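Local atomic coordinates of peptide amidase (Stenotrophomonas maltophilia, PDB entry 1M22), a protein that probably hydrolyses amide bonds, including those of peptide amides, as a serine hydrolase of the amidase signature family. Residues L334-Y337 with F338-R342; A392-A396 with G397-I401; I352-N355 with Q356-K360; P383-I386 with R387-D391; D15-A18 with R19-G23. One frame throughout, in Å; residues are numbered along the deposited sequence.

Contact 1 of 5, residues L334-Y337 with F338-R342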
loop_
_atom_site.group_PDB
_atom_site.type_symbol
_atom_site.label_atom_id
_atom_site.label_comp_id
_atom_site.label_asym_id
_atom_site.label_seq_id
_atom_site.Cartn_x
_atom_site.Cartn_y
_atom_site.Cartn_z
ATOM N N LEU A 334 7.822 17.840 -1.495
ATOM C CA LEU A 334 8.709 17.396 -2.561
ATOM C C LEU A 334 9.999 18.205 -2.584
ATOM O O LEU A 334 11.089 17.645 -2.720
ATOM C CB LEU A 334 8.016 17.495 -3.926
ATOM C CG LEU A 334 8.859 16.947 -5.082
ATOM C CD1 LEU A 334 9.066 15.446 -4.906
ATOM C CD2 LEU A 334 8.165 17.236 -6.404
ATOM N N GLU A 335 9.886 19.521 -2.445
ATOM C CA GLU A 335 11.082 20.347 -2.465
ATOM C C GLU A 335 11.949 20.072 -1.236
ATOM O O GLU A 335 13.175 20.078 -1.332
ATOM C CB GLU A 335 10.700 21.828 -2.592
ATOM C CG GLU A 335 9.838 22.088 -3.833
ATOM C CD GLU A 335 9.802 23.542 -4.272
ATOM O OE1 GLU A 335 9.746 24.434 -3.402
ATOM O OE2 GLU A 335 9.811 23.785 -5.497
ATOM N N ARG A 336 11.326 19.800 -0.092
ATOM C CA ARG A 336 12.099 19.486 1.110
ATOM C C ARG A 336 12.840 18.166 0.873
ATOM O O ARG A 336 14.013 18.030 1.222
ATOM C CB ARG A 336 11.187 19.357 2.335
ATOM C CG ARG A 336 11.927 18.972 3.621
ATOM C CD ARG A 336 11.041 19.126 4.854
ATOM N NE ARG A 336 9.939 18.165 4.887
ATOM C CZ ARG A 336 10.074 16.876 5.187
ATOM N NH1 ARG A 336 11.267 16.382 5.485
ATOM N NH2 ARG A 336 9.015 16.078 5.190
ATOM N N TYR A 337 12.150 17.197 0.277
ATOM C CA TYR A 337 12.759 15.902 -0.010
ATOM C C TYR A 337 13.940 16.055 -0.969
ATOM O O TYR A 337 15.007 15.478 -0.742
ATOM C CB TYR A 337 11.708 14.941 -0.593
ATOM C CG TYR A 337 12.281 13.652 -1.145
ATOM C CD1 TYR A 337 12.890 13.622 -2.396
ATOM C CD2 TYR A 337 12.249 12.472 -0.401
ATOM C CE1 TYR A 337 13.457 12.460 -2.897
ATOM C CE2 TYR A 337 12.816 11.297 -0.895
ATOM C CZ TYR A 337 13.420 11.302 -2.145
ATOM O OH TYR A 337 14.003 10.167 -2.654
ATOM N N PHE A 338 13.756 16.829 -2.038
ATOM C CA PHE A 338 14.831 17.034 -3.006
ATOM C C PHE A 338 16.071 17.618 -2.332
ATOM O O PHE A 338 17.198 17.233 -2.643
ATOM C CB PHE A 338 14.403 17.989 -4.130
ATOM C CG PHE A 338 13.460 17.387 -5.145
ATOM C CD1 PHE A 338 13.406 16.013 -5.363
ATOM C CD2 PHE A 338 12.663 18.220 -5.928
ATOM C CE1 PHE A 338 12.572 15.482 -6.350
ATOM C CE2 PHE A 338 11.829 17.698 -6.914
ATOM C CZ PHE A 338 11.784 16.330 -7.126
ATOM N N ASN A 339 15.858 18.558 -1.418
ATOM C CA ASN A 339 16.959 19.202 -0.711
ATOM C C ASN A 339 17.627 18.269 0.290
ATOM O O ASN A 339 18.852 18.168 0.334
ATOM C CB ASN A 339 16.453 20.456 0.009
ATOM C CG ASN A 339 17.510 21.090 0.894
ATOM O OD1 ASN A 339 17.768 20.628 2.008
ATOM N ND2 ASN A 339 18.133 22.151 0.397
ATOM N N THR A 340 16.813 17.587 1.088
ATOM C CA THR A 340 17.309 16.667 2.106
ATOM C C THR A 340 18.189 15.553 1.541
ATOM O O THR A 340 19.218 15.208 2.124
ATOM C CB THR A 340 16.135 16.017 2.877
ATOM O OG1 THR A 340 15.374 17.038 3.535
ATOM C CG2 THR A 340 16.650 15.023 3.910
ATOM N N HIS A 341 17.786 14.998 0.404
ATOM C CA HIS A 341 18.528 13.902 -0.210
ATOM C C HIS A 341 19.400 14.326 -1.387
ATOM O O HIS A 341 19.943 13.482 -2.103
ATOM C CB HIS A 341 17.543 12.810 -0.631
ATOM C CG HIS A 341 16.698 12.307 0.497
ATOM N ND1 HIS A 341 17.193 11.494 1.495
ATOM C CD2 HIS A 341 15.405 12.551 0.819
ATOM C CE1 HIS A 341 16.244 11.262 2.383
ATOM N NE2 HIS A 341 15.149 11.893 1.998
ATOM N N ARG A 342 19.535 15.638 -1.573
ATOM C CA ARG A 342 20.353 16.202 -2.643
ATOM C C ARG A 342 20.081 15.567 -4.002
ATOM O O ARG A 342 20.983 15.028 -4.645
ATOM C CB ARG A 342 21.835 16.063 -2.288
ATOM C CG ARG A 342 22.196 16.688 -0.948
ATOM C CD ARG A 342 23.680 16.565 -0.662
ATOM N NE ARG A 342 24.483 17.308 -1.627
ATOM C CZ ARG A 342 25.811 17.332 -1.629
ATOM N NH1 ARG A 342 26.484 16.649 -0.716
ATOM N NH2 ARG A 342 26.465 18.039 -2.541
HETATM O O HOH W 1 13.737 16.506 5.835
#

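Contact 2 of 5, residues A392-A396 with G397-I401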
loop_
_atom_site.group_PDB
_atom_site.type_symbol
_atom_site.label_atom_id
_atom_site.label_comp_id
_atom_site.label_asym_id
_atom_site.label_seq_id
_atom_site.Cartn_x
_atom_site.Cartn_y
_atom_site.Cartn_z
ATOM N N ALA A 392 -10.549 19.145 6.391
ATOM C CA ALA A 392 -10.484 17.788 5.861
ATOM C C ALA A 392 -10.339 16.760 6.982
ATOM O O ALA A 392 -11.081 15.781 7.038
ATOM C CB ALA A 392 -9.320 17.665 4.883
ATOM N N ARG A 393 -9.382 17.002 7.870
ATOM C CA ARG A 393 -9.114 16.118 8.999
ATOM C C ARG A 393 -10.339 15.984 9.909
ATOM O O ARG A 393 -10.700 14.883 10.333
ATOM C CB ARG A 393 -7.907 16.671 9.773
ATOM C CG ARG A 393 -7.387 15.810 10.908
ATOM C CD ARG A 393 -7.372 14.339 10.543
ATOM N NE ARG A 393 -6.561 13.976 9.383
ATOM C CZ ARG A 393 -5.243 13.812 9.404
ATOM N NH1 ARG A 393 -4.561 13.988 10.529
ATOM N NH2 ARG A 393 -4.612 13.432 8.302
ATOM N N ARG A 394 -10.985 17.110 10.192
ATOM C CA ARG A 394 -12.167 17.135 11.046
ATOM C C ARG A 394 -13.362 16.401 10.438
ATOM O O ARG A 394 -14.010 15.595 11.104
ATOM C CB ARG A 394 -12.555 18.587 11.341
ATOM C CG ARG A 394 -13.863 18.752 12.098
ATOM C CD ARG A 394 -14.098 20.216 12.465
ATOM N NE ARG A 394 -14.125 21.088 11.291
ATOM C CZ ARG A 394 -15.121 21.138 10.413
ATOM N NH1 ARG A 394 -16.188 20.367 10.568
ATOM N NH2 ARG A 394 -15.049 21.961 9.375
ATOM N N LEU A 395 -13.648 16.681 9.172
ATOM C CA LEU A 395 -14.778 16.066 8.488
ATOM C C LEU A 395 -14.672 14.556 8.311
ATOM O O LEU A 395 -15.666 13.843 8.440
ATOM C CB LEU A 395 -14.978 16.715 7.116
ATOM C CG LEU A 395 -15.408 18.186 7.112
ATOM C CD1 LEU A 395 -15.334 18.730 5.698
ATOM C CD2 LEU A 395 -16.817 18.320 7.671
ATOM N N ALA A 396 -13.470 14.073 8.018
ATOM C CA ALA A 396 -13.252 12.647 7.798
ATOM C C ALA A 396 -13.050 11.845 9.078
ATOM O O ALA A 396 -13.446 10.682 9.153
ATOM C CB ALA A 396 -12.054 12.448 6.874
ATOM N N GLY A 397 -12.431 12.464 10.078
ATOM C CA GLY A 397 -12.169 11.766 11.328
ATOM C C GLY A 397 -13.206 11.982 12.417
ATOM O O GLY A 397 -14.206 11.267 12.469
ATOM N N PRO A 398 -12.994 12.968 13.302
ATOM C CA PRO A 398 -13.929 13.258 14.394
ATOM C C PRO A 398 -15.404 13.319 14.000
ATOM O O PRO A 398 -16.256 12.746 14.678
ATOM C CB PRO A 398 -13.418 14.591 14.929
ATOM C CG PRO A 398 -11.946 14.457 14.758
ATOM C CD PRO A 398 -11.830 13.871 13.363
ATOM N N GLU A 399 -15.704 14.007 12.904
ATOM C CA GLU A 399 -17.079 14.152 12.454
ATOM C C GLU A 399 -17.458 13.202 11.323
ATOM O O GLU A 399 -18.544 13.303 10.750
ATOM C CB GLU A 399 -17.323 15.609 12.045
ATOM C CG GLU A 399 -17.331 16.563 13.238
ATOM C CD GLU A 399 -17.262 18.028 12.842
ATOM O OE1 GLU A 399 -17.771 18.385 11.761
ATOM O OE2 GLU A 399 -16.707 18.825 13.626
ATOM N N GLY A 400 -16.559 12.268 11.020
ATOM C CA GLY A 400 -16.807 11.295 9.970
ATOM C C GLY A 400 -16.762 9.885 10.526
ATOM O O GLY A 400 -17.750 9.388 11.068
ATOM N N ILE A 401 -15.607 9.238 10.403
ATOM C CA ILE A 401 -15.444 7.882 10.905
ATOM C C ILE A 401 -15.778 7.777 12.397
ATOM O O ILE A 401 -16.508 6.874 12.812
ATOM C CB ILE A 401 -13.998 7.379 10.672
ATOM C CG1 ILE A 401 -13.780 7.101 9.179
ATOM C CG2 ILE A 401 -13.728 6.131 11.511
ATOM C CD1 ILE A 401 -12.326 6.841 8.805
#

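Contact 3 of 5, residues I352-N355 with Q356-K360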
loop_
_atom_site.group_PDB
_atom_site.type_symbol
_atom_site.label_atom_id
_atom_site.label_comp_id
_atom_site.label_asym_id
_atom_site.label_seq_id
_atom_site.Cartn_x
_atom_site.Cartn_y
_atom_site.Cartn_z
ATOM N N ILE A 352 8.877 20.253 -13.658
ATOM C CA ILE A 352 7.952 20.671 -14.703
ATOM C C ILE A 352 8.727 20.966 -15.987
ATOM O O ILE A 352 8.307 20.580 -17.079
ATOM C CB ILE A 352 7.164 21.923 -14.260
ATOM C CG1 ILE A 352 6.213 21.543 -13.120
ATOM C CG2 ILE A 352 6.394 22.510 -15.440
ATOM C CD1 ILE A 352 5.543 22.721 -12.440
ATOM N N ALA A 353 9.870 21.631 -15.845
ATOM C CA ALA A 353 10.705 21.963 -16.994
ATOM C C ALA A 353 11.281 20.697 -17.619
ATOM O O ALA A 353 11.370 20.583 -18.843
ATOM C CB ALA A 353 11.831 22.900 -16.569
ATOM N N PHE A 354 11.666 19.738 -16.780
ATOM C CA PHE A 354 12.228 18.488 -17.277
ATOM C C PHE A 354 11.221 17.735 -18.137
ATOM O O PHE A 354 11.551 17.274 -19.230
ATOM C CB PHE A 354 12.683 17.592 -16.116
ATOM C CG PHE A 354 13.150 16.227 -16.551
ATOM C CD1 PHE A 354 12.235 15.207 -16.809
ATOM C CD2 PHE A 354 14.505 15.966 -16.731
ATOM C CE1 PHE A 354 12.662 13.952 -17.240
ATOM C CE2 PHE A 354 14.942 14.716 -17.162
ATOM C CZ PHE A 354 14.018 13.706 -17.418
ATOM N N ASN A 355 9.993 17.606 -17.646
ATOM C CA ASN A 355 8.974 16.891 -18.402
ATOM C C ASN A 355 8.683 17.568 -19.735
ATOM O O ASN A 355 8.421 16.897 -20.730
ATOM C CB ASN A 355 7.683 16.758 -17.585
ATOM C CG ASN A 355 7.842 15.830 -16.397
ATOM O OD1 ASN A 355 8.618 14.875 -16.442
ATOM N ND2 ASN A 355 7.095 16.099 -15.333
ATOM N N GLN A 356 8.736 18.897 -19.752
ATOM C CA GLN A 356 8.486 19.642 -20.981
ATOM C C GLN A 356 9.610 19.390 -21.981
ATOM O O GLN A 356 9.365 19.257 -23.180
ATOM C CB GLN A 356 8.377 21.138 -20.682
ATOM C CG GLN A 356 7.186 21.504 -19.814
ATOM C CD GLN A 356 7.082 22.993 -19.557
ATOM O OE1 GLN A 356 8.011 23.610 -19.036
ATOM N NE2 GLN A 356 5.947 23.578 -19.920
ATOM N N ALA A 357 10.839 19.315 -21.476
ATOM C CA ALA A 357 12.007 19.074 -22.317
ATOM C C ALA A 357 12.022 17.633 -22.814
ATOM O O ALA A 357 12.644 17.322 -23.830
ATOM C CB ALA A 357 13.282 19.373 -21.538
ATOM N N HIS A 358 11.343 16.752 -22.085
ATOM C CA HIS A 358 11.264 15.345 -22.459
ATOM C C HIS A 358 9.799 14.970 -22.663
ATOM O O HIS A 358 9.368 13.880 -22.287
ATOM C CB HIS A 358 11.874 14.461 -21.364
ATOM C CG HIS A 358 13.327 14.721 -21.111
ATOM N ND1 HIS A 358 13.783 15.863 -20.488
ATOM C CD2 HIS A 358 14.427 13.987 -21.400
ATOM C CE1 HIS A 358 15.100 15.821 -20.405
ATOM N NE2 HIS A 358 15.516 14.693 -20.951
ATOM N N SER A 359 9.043 15.883 -23.266
ATOM C CA SER A 359 7.618 15.681 -23.510
ATOM C C SER A 359 7.280 14.390 -24.252
ATOM O O SER A 359 6.257 13.763 -23.979
ATOM C CB SER A 359 7.046 16.876 -24.277
ATOM O OG SER A 359 7.707 17.055 -25.517
ATOM N N LYS A 360 8.132 13.991 -25.189
ATOM C CA LYS A 360 7.888 12.774 -25.955
ATOM C C LYS A 360 7.828 11.524 -25.076
ATOM O O LYS A 360 6.999 10.642 -25.300
ATOM C CB LYS A 360 8.970 12.602 -27.028
ATOM C CG LYS A 360 8.953 11.247 -27.727
ATOM C CD LYS A 360 7.605 10.948 -28.364
ATOM C CE LYS A 360 7.588 9.555 -28.976
ATOM N NZ LYS A 360 6.256 9.208 -29.544
#

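Contact 4 of 5, residues P383-I386 with R387-D391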
loop_
_atom_site.group_PDB
_atom_site.type_symbol
_atom_site.label_atom_id
_atom_site.label_comp_id
_atom_site.label_asym_id
_atom_site.label_seq_id
_atom_site.Cartn_x
_atom_site.Cartn_y
_atom_site.Cartn_z
ATOM N N PRO A 383 -3.610 31.067 4.883
ATOM C CA PRO A 383 -4.811 30.788 5.676
ATOM C C PRO A 383 -5.746 29.773 5.019
ATOM O O PRO A 383 -6.351 28.947 5.701
ATOM C CB PRO A 383 -5.457 32.164 5.815
ATOM C CG PRO A 383 -4.271 33.077 5.843
ATOM C CD PRO A 383 -3.413 32.522 4.732
ATOM N N ALA A 384 -5.862 29.841 3.696
ATOM C CA ALA A 384 -6.727 28.928 2.956
ATOM C C ALA A 384 -6.257 27.485 3.113
ATOM O O ALA A 384 -7.071 26.565 3.216
ATOM C CB ALA A 384 -6.755 29.311 1.481
ATOM N N TYR A 385 -4.944 27.288 3.117
ATOM C CA TYR A 385 -4.391 25.949 3.277
ATOM C C TYR A 385 -4.637 25.466 4.700
ATOM O O TYR A 385 -5.089 24.341 4.916
ATOM C CB TYR A 385 -2.886 25.939 2.993
ATOM C CG TYR A 385 -2.184 24.752 3.613
ATOM C CD1 TYR A 385 -2.404 23.457 3.141
ATOM C CD2 TYR A 385 -1.356 24.917 4.721
ATOM C CE1 TYR A 385 -1.820 22.354 3.766
ATOM C CE2 TYR A 385 -0.772 23.827 5.354
ATOM C CZ TYR A 385 -1.008 22.547 4.873
ATOM O OH TYR A 385 -0.442 21.476 5.523
ATOM N N ILE A 386 -4.332 26.318 5.672
ATOM C CA ILE A 386 -4.524 25.968 7.072
ATOM C C ILE A 386 -5.968 25.546 7.323
ATOM O O ILE A 386 -6.218 24.543 7.992
ATOM C CB ILE A 386 -4.147 27.151 7.992
ATOM C CG1 ILE A 386 -2.651 27.450 7.844
ATOM C CG2 ILE A 386 -4.490 26.825 9.442
ATOM C CD1 ILE A 386 -2.154 28.605 8.698
ATOM N N ARG A 387 -6.917 26.298 6.776
ATOM C CA ARG A 387 -8.327 25.965 6.949
ATOM C C ARG A 387 -8.650 24.624 6.293
ATOM O O ARG A 387 -9.335 23.787 6.881
ATOM C CB ARG A 387 -9.221 27.054 6.344
ATOM C CG ARG A 387 -9.072 28.428 6.983
ATOM C CD ARG A 387 -10.257 29.325 6.636
ATOM N NE ARG A 387 -10.368 29.593 5.204
ATOM C CZ ARG A 387 -9.609 30.459 4.539
ATOM N NH1 ARG A 387 -8.675 31.153 5.175
ATOM N NH2 ARG A 387 -9.785 30.632 3.235
ATOM N N ALA A 388 -8.154 24.424 5.076
ATOM C CA ALA A 388 -8.398 23.188 4.340
ATOM C C ALA A 388 -7.868 21.964 5.082
ATOM O O ALA A 388 -8.564 20.956 5.206
ATOM C CB ALA A 388 -7.764 23.275 2.958
ATOM N N ARG A 389 -6.636 22.053 5.572
ATOM C CA ARG A 389 -6.027 20.940 6.296
ATOM C C ARG A 389 -6.874 20.595 7.516
ATOM O O ARG A 389 -7.152 19.426 7.787
ATOM C CB ARG A 389 -4.610 21.305 6.738
ATOM C CG ARG A 389 -3.866 20.179 7.448
ATOM C CD ARG A 389 -2.448 20.596 7.803
ATOM N NE ARG A 389 -2.421 21.736 8.715
ATOM C CZ ARG A 389 -1.318 22.398 9.048
ATOM N NH1 ARG A 389 -0.146 22.035 8.542
ATOM N NH2 ARG A 389 -1.385 23.424 9.887
ATOM N N SER A 390 -7.293 21.622 8.245
ATOM C CA SER A 390 -8.107 21.430 9.438
ATOM C C SER A 390 -9.482 20.848 9.116
ATOM O O SER A 390 -9.926 19.898 9.763
ATOM C CB SER A 390 -8.275 22.760 10.177
ATOM O OG SER A 390 -9.078 22.598 11.334
ATOM N N ASP A 391 -10.153 21.416 8.117
ATOM C CA ASP A 391 -11.480 20.948 7.734
ATOM C C ASP A 391 -11.494 19.498 7.254
ATOM O O ASP A 391 -12.356 18.716 7.653
ATOM C CB ASP A 391 -12.080 21.841 6.642
ATOM C CG ASP A 391 -12.447 23.221 7.152
ATOM O OD1 ASP A 391 -12.751 23.351 8.355
ATOM O OD2 ASP A 391 -12.448 24.172 6.343
HETATM O O HOH W 2 -4.580 23.390 10.046
#

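Contact 5 of 5, residues D15-A18 with R19-G23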
loop_
_atom_site.group_PDB
_atom_site.type_symbol
_atom_site.label_atom_id
_atom_site.label_comp_id
_atom_site.label_asym_id
_atom_site.label_seq_id
_atom_site.Cartn_x
_atom_site.Cartn_y
_atom_site.Cartn_z
ATOM N N ASP A 15 5.544 -19.659 7.531
ATOM C CA ASP A 15 5.843 -20.987 7.010
ATOM C C ASP A 15 7.205 -20.997 6.326
ATOM O O ASP A 15 7.978 -21.939 6.491
ATOM C CB ASP A 15 4.746 -21.442 6.046
ATOM C CG ASP A 15 3.444 -21.756 6.759
ATOM O OD1 ASP A 15 3.447 -22.648 7.634
ATOM O OD2 ASP A 15 2.420 -21.112 6.451
ATOM N N LEU A 16 7.507 -19.953 5.560
ATOM C CA LEU A 16 8.804 -19.869 4.896
ATOM C C LEU A 16 9.884 -19.826 5.974
ATOM O O LEU A 16 10.933 -20.464 5.847
ATOM C CB LEU A 16 8.883 -18.609 4.027
ATOM C CG LEU A 16 7.986 -18.589 2.785
ATOM C CD1 LEU A 16 8.034 -17.208 2.144
ATOM C CD2 LEU A 16 8.429 -19.664 1.792
ATOM N N GLN A 17 9.619 -19.077 7.041
ATOM C CA GLN A 17 10.567 -18.962 8.143
ATOM C C GLN A 17 10.752 -20.316 8.827
ATOM O O GLN A 17 11.870 -20.697 9.168
ATOM C CB GLN A 17 10.082 -17.918 9.156
ATOM C CG GLN A 17 11.085 -17.619 10.266
ATOM C CD GLN A 17 12.436 -17.204 9.723
ATOM O OE1 GLN A 17 13.438 -17.889 9.925
ATOM N NE2 GLN A 17 12.470 -16.080 9.022
ATOM N N ALA A 18 9.657 -21.044 9.017
ATOM C CA ALA A 18 9.726 -22.358 9.646
ATOM C C ALA A 18 10.570 -23.300 8.790
ATOM O O ALA A 18 11.370 -24.075 9.314
ATOM C CB ALA A 18 8.325 -22.931 9.827
ATOM N N ARG A 19 10.391 -23.236 7.475
ATOM C CA ARG A 19 11.151 -24.090 6.568
ATOM C C ARG A 19 12.646 -23.792 6.638
ATOM O O ARG A 19 13.466 -24.710 6.671
ATOM C CB ARG A 19 10.667 -23.918 5.128
ATOM C CG ARG A 19 9.230 -24.337 4.894
ATOM C CD ARG A 19 8.863 -24.193 3.426
ATOM N NE ARG A 19 7.450 -24.455 3.173
ATOM C CZ ARG A 19 6.909 -24.506 1.960
ATOM N NH1 ARG A 19 7.662 -24.317 0.885
ATOM N NH2 ARG A 19 5.612 -24.744 1.822
ATOM N N MET A 20 13.003 -22.510 6.657
ATOM C CA MET A 20 14.408 -22.131 6.729
ATOM C C MET A 20 14.992 -22.515 8.084
ATOM O O MET A 20 16.133 -22.965 8.172
ATOM C CB MET A 20 14.576 -20.624 6.494
ATOM C CG MET A 20 14.251 -20.178 5.070
ATOM S SD MET A 20 14.703 -18.457 4.709
ATOM C CE MET A 20 13.320 -17.573 5.425
ATOM N N THR A 21 14.200 -22.353 9.137
ATOM C CA THR A 21 14.643 -22.681 10.487
ATOM C C THR A 21 14.832 -24.190 10.662
ATOM O O THR A 21 15.623 -24.629 11.499
ATOM C CB THR A 21 13.637 -22.144 11.529
ATOM O OG1 THR A 21 13.551 -20.718 11.402
ATOM C CG2 THR A 21 14.079 -22.490 12.947
ATOM N N ALA A 22 14.119 -24.976 9.862
ATOM C CA ALA A 22 14.221 -26.432 9.929
ATOM C C ALA A 22 15.321 -26.940 9.000
ATOM O O ALA A 22 15.581 -28.142 8.933
ATOM C CB ALA A 22 12.890 -27.065 9.556
ATOM N N GLY A 23 15.957 -26.018 8.281
ATOM C CA GLY A 23 17.029 -26.384 7.372
ATOM C C GLY A 23 16.582 -27.000 6.058
ATOM O O GLY A 23 17.383 -27.622 5.359
#

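Contact 1 of 5, residues L334-Y337 with F338-R342
Leu334 lays its branched end over one face of the Phe338 ring, one turn further along the same helix. CG stands 3.9 Å from the ring centroid in a CH-pi contact, 27° off the normal and displaced toward the CE2-CZ rim, while CD1 and CD2 lie over the same face, near CZ and CE2. The same face also lies under the carbonyl oxygen of Leu334, 3.4 Å from Phe338 CG, so the ring is pressed against backbone as well as side chain. At its own rim, Phe338 CD1 approaches CD1 of Tyr337 at 3.8 Å, close to the plane of the tyrosine ring. One face of Tyr337 takes His341: with CG of Tyr337 anti to the backbone N (chi1 170°), its CE2 comes within 3.3 Å of CD2 of His341, and the two planes are inclined at 49°. This aromatic and aliphatic side is the close-packed one.

The other side faces solvent and is looser. Arg336 and Thr340 run side by side there, linked through a water that donates to Thr340 OG1 (2.9 Å) and is held only weakly by Arg336 NH1. Arg342, with positive phi, is the C-prime residue of a Schellman motif that closes the helix; its N has a weak bond to Asn339 O.

Helix 319-340 thus ends with Leu334 and Phe338 against Trp133 of helix 132-135. Tyr337 OH is hydrogen-bonded to Asn90, while Glu335 bonds through OE2 to the backbone N of Leu348, where helix 348-357 begins.

Contact 2 of 5, residues A392-A396 with G397-I401
Arg394 and Glu399 form the charged contact of this stretch, five residues apart along the helix. Their salt bridge runs from NH1 to OE1 at 2.8 Å, with the oxygen near the guanidinium plane; the N-H points poorly at it (127°), which makes the hydrogen bond weak, and the carboxylate is turned 42° out of the guanidinium plane. The arginine chain bends at chi3, bringing NH1 to OE1, while OE2 rests against the aliphatic part of Arg394, 3.2 Å from CG. NH2 of Arg394 has a second anionic partner in Asp391, so the guanidinium is shared between two carboxylates.

The main-chain bonds depart from the regular alpha pattern. Gly397 N still donates to Arg393 O, four residues back, but the next position is Pro398, which has no N-H to give. Instead Glu399 N reaches Arg394 O at 2.9 Å and Ile401 N reaches Ala396 O at 2.9 Å, each spanning five residues: a wider pi-type turn inside helix 383-407, with a kink that leaves the axes of 392-396 and 397-401 at 32°. Gly400 N turns to Gly397 O within the same turn. The Ile401 bond is straight at the hydrogen, yet its donor sits above the carbonyl plane of Ala396.

Weaker contacts fill the bulged turn. Pro398 CD touches Arg393 O at 3.4 Å, and Gly400 CA makes a CA-H...O contact with Ala396 O at 3.5 Å. Apolar packing belongs to the inner side, where Ala396 and Ile401 meet helix 436-442.

Contact 3 of 5, residues I352-N355 with Q356-K360
Ile352 and Gln356 run alongside each other from successive turns. The backbone joins them, Gln356 N donating to Ile352 O, and CG of the glutamine presses on that same oxygen at 3.1 Å; a second donor to it is NE2 of Gln368. Ala353 contributes its carbonyl, which accepts from Ala357 N at 3.0 Å.

Phe354 carries the main side-chain contact. Its CG stands anti to the backbone N (chi1 174°), which swings the ring along the helix to meet His358 in an offset stack, centroids 4.0 Å apart and planes only 12° from parallel. CE1 of His358 comes to 3.4 Å from CE2 of Phe354, while ND1 lies over the middle of the phenyl face. Phe354 O takes two bonds from the same residue, His358 N and His358 ND1, each 2.9 Å long; the oxygen lies close to the imidazole plane. Leu101 and Ala102 also touch Phe354.

Asn355 turns inward, its ND2 bonded to OE1 of Gln368 and its side chain on Leu371 of helix 369-375. Its carbonyl accepts a further, weak bond from His358 N.

His358 thus closes helix 348-357 and occupies the N-cap position of helix 359-362. As donor to a carbonyl, its ND1 must carry a proton; that bond and the stack together fix the rotation of the ring at this largely exposed junction.

Contact 4 of 5, residues P383-I386 with R387-D391
Tyr385 and Arg389 reach past one another from adjacent turns, their flat ends steeply inclined, with 66° between ring and guanidinium. CE2 of the tyrosine sits over one face of the guanidinium, 3.7 Å from NH1, while CD of Arg389 passes 3.2 Å from the hydroxyl OH. NH1 also donates to OH, but the bond is weak, 3.1 Å long and far from straight; the stronger partner of that hydroxyl is OE2 of Glu329. The edge of the guanidinium is used differently: a water in its plane accepts from Arg389 NE at 3.0 Å and donates to Ile386 O at 2.9 Å, tying the side chain back to the helix carbonyl that also receives Ser390 N.

Arg387 takes the other direction, folding over the first turn. Its CG lies beside the backbone N (chi1 -62°) and the chain bends again at chi3, which lays the guanidinium flat against the backbone: Ala384 CA is under one face, 3.6 Å from CZ. Pro383 CB approaches NH1 to 3.4 Å. Pro383, the first residue of the helix, still accepts a regular bond from Arg387 N.

At this beginning of helix 383-407 the inner side faces helix 319-340. Tyr385 packs there on Leu325 and meets the ring of Tyr328 at a shallow angle, Ala388 touches Thr324, and Arg389 reaches Glu329, with Phe219 of a nearby loop covering both Tyr385 and Arg389.

Contact 5 of 5, residues D15-A18 with R19-G23
With its first torsion at -60°, Thr21 holds OG1 beside its own backbone N, and from there the hydroxyl turns back to Gln17, whose CG is anti to the backbone N and whose chain bends at chi2 (55°) to bring the amide alongside. Thr21 OG1 donates to Gln17 O at 2.8 Å, and Thr21 N donates to the same oxygen at 2.9 Å; the two come from opposite faces of the carbonyl plane, so this acceptor is gripped twice. OE1 of Gln17 lies 3.2 Å from Thr21 OG1, and both atoms turn to Arg69, the hydroxyl only weakly. NE2 of Gln17 bonds to the carbonyls of Pro77 and His79.

After a last alpha-helical bond from Ala22 N to Ala18 O (2.9 Å), helix 13-21 ends in a Schellman motif, in which Gly23 N bonds to Met20 O at 3.1 Å and Gly23 has the positive phi that turns the chain out of the helix.

Along the other sides, Arg19 extends past the carbonyl of Asp15, its CG 3.1 Å from that oxygen. Met20 runs roughly perpendicular to Gln17, with CE 4.0 Å from NE2, and packs on Ile81. Leu16 faces Leu30 and Tyr34 of helix 27-43.

Contacts 2 and 4 are successive parts of helix 383-407, their centres about 14 Å apart. Contact 1 ends helix 319-340, the helix on which contacts 2 and 4 also pack, and contact 3 follows on the next helix, centre to centre about 20 Å from contact 1. Contact 5 stands apart: its centre is about 51 Å from that of contact 4, on the opposite side of the chain's centre. Contacts 2 to 5 lie away from the active site, and even in contact 1 the side chain of Tyr337 is about 12 Å from that of the catalytic Lys86. A bound HEPES buffer molecule lies near contacts 4 and 1, about 4 Å from the side chain of Arg389 and about 5 Å from that of Arg336.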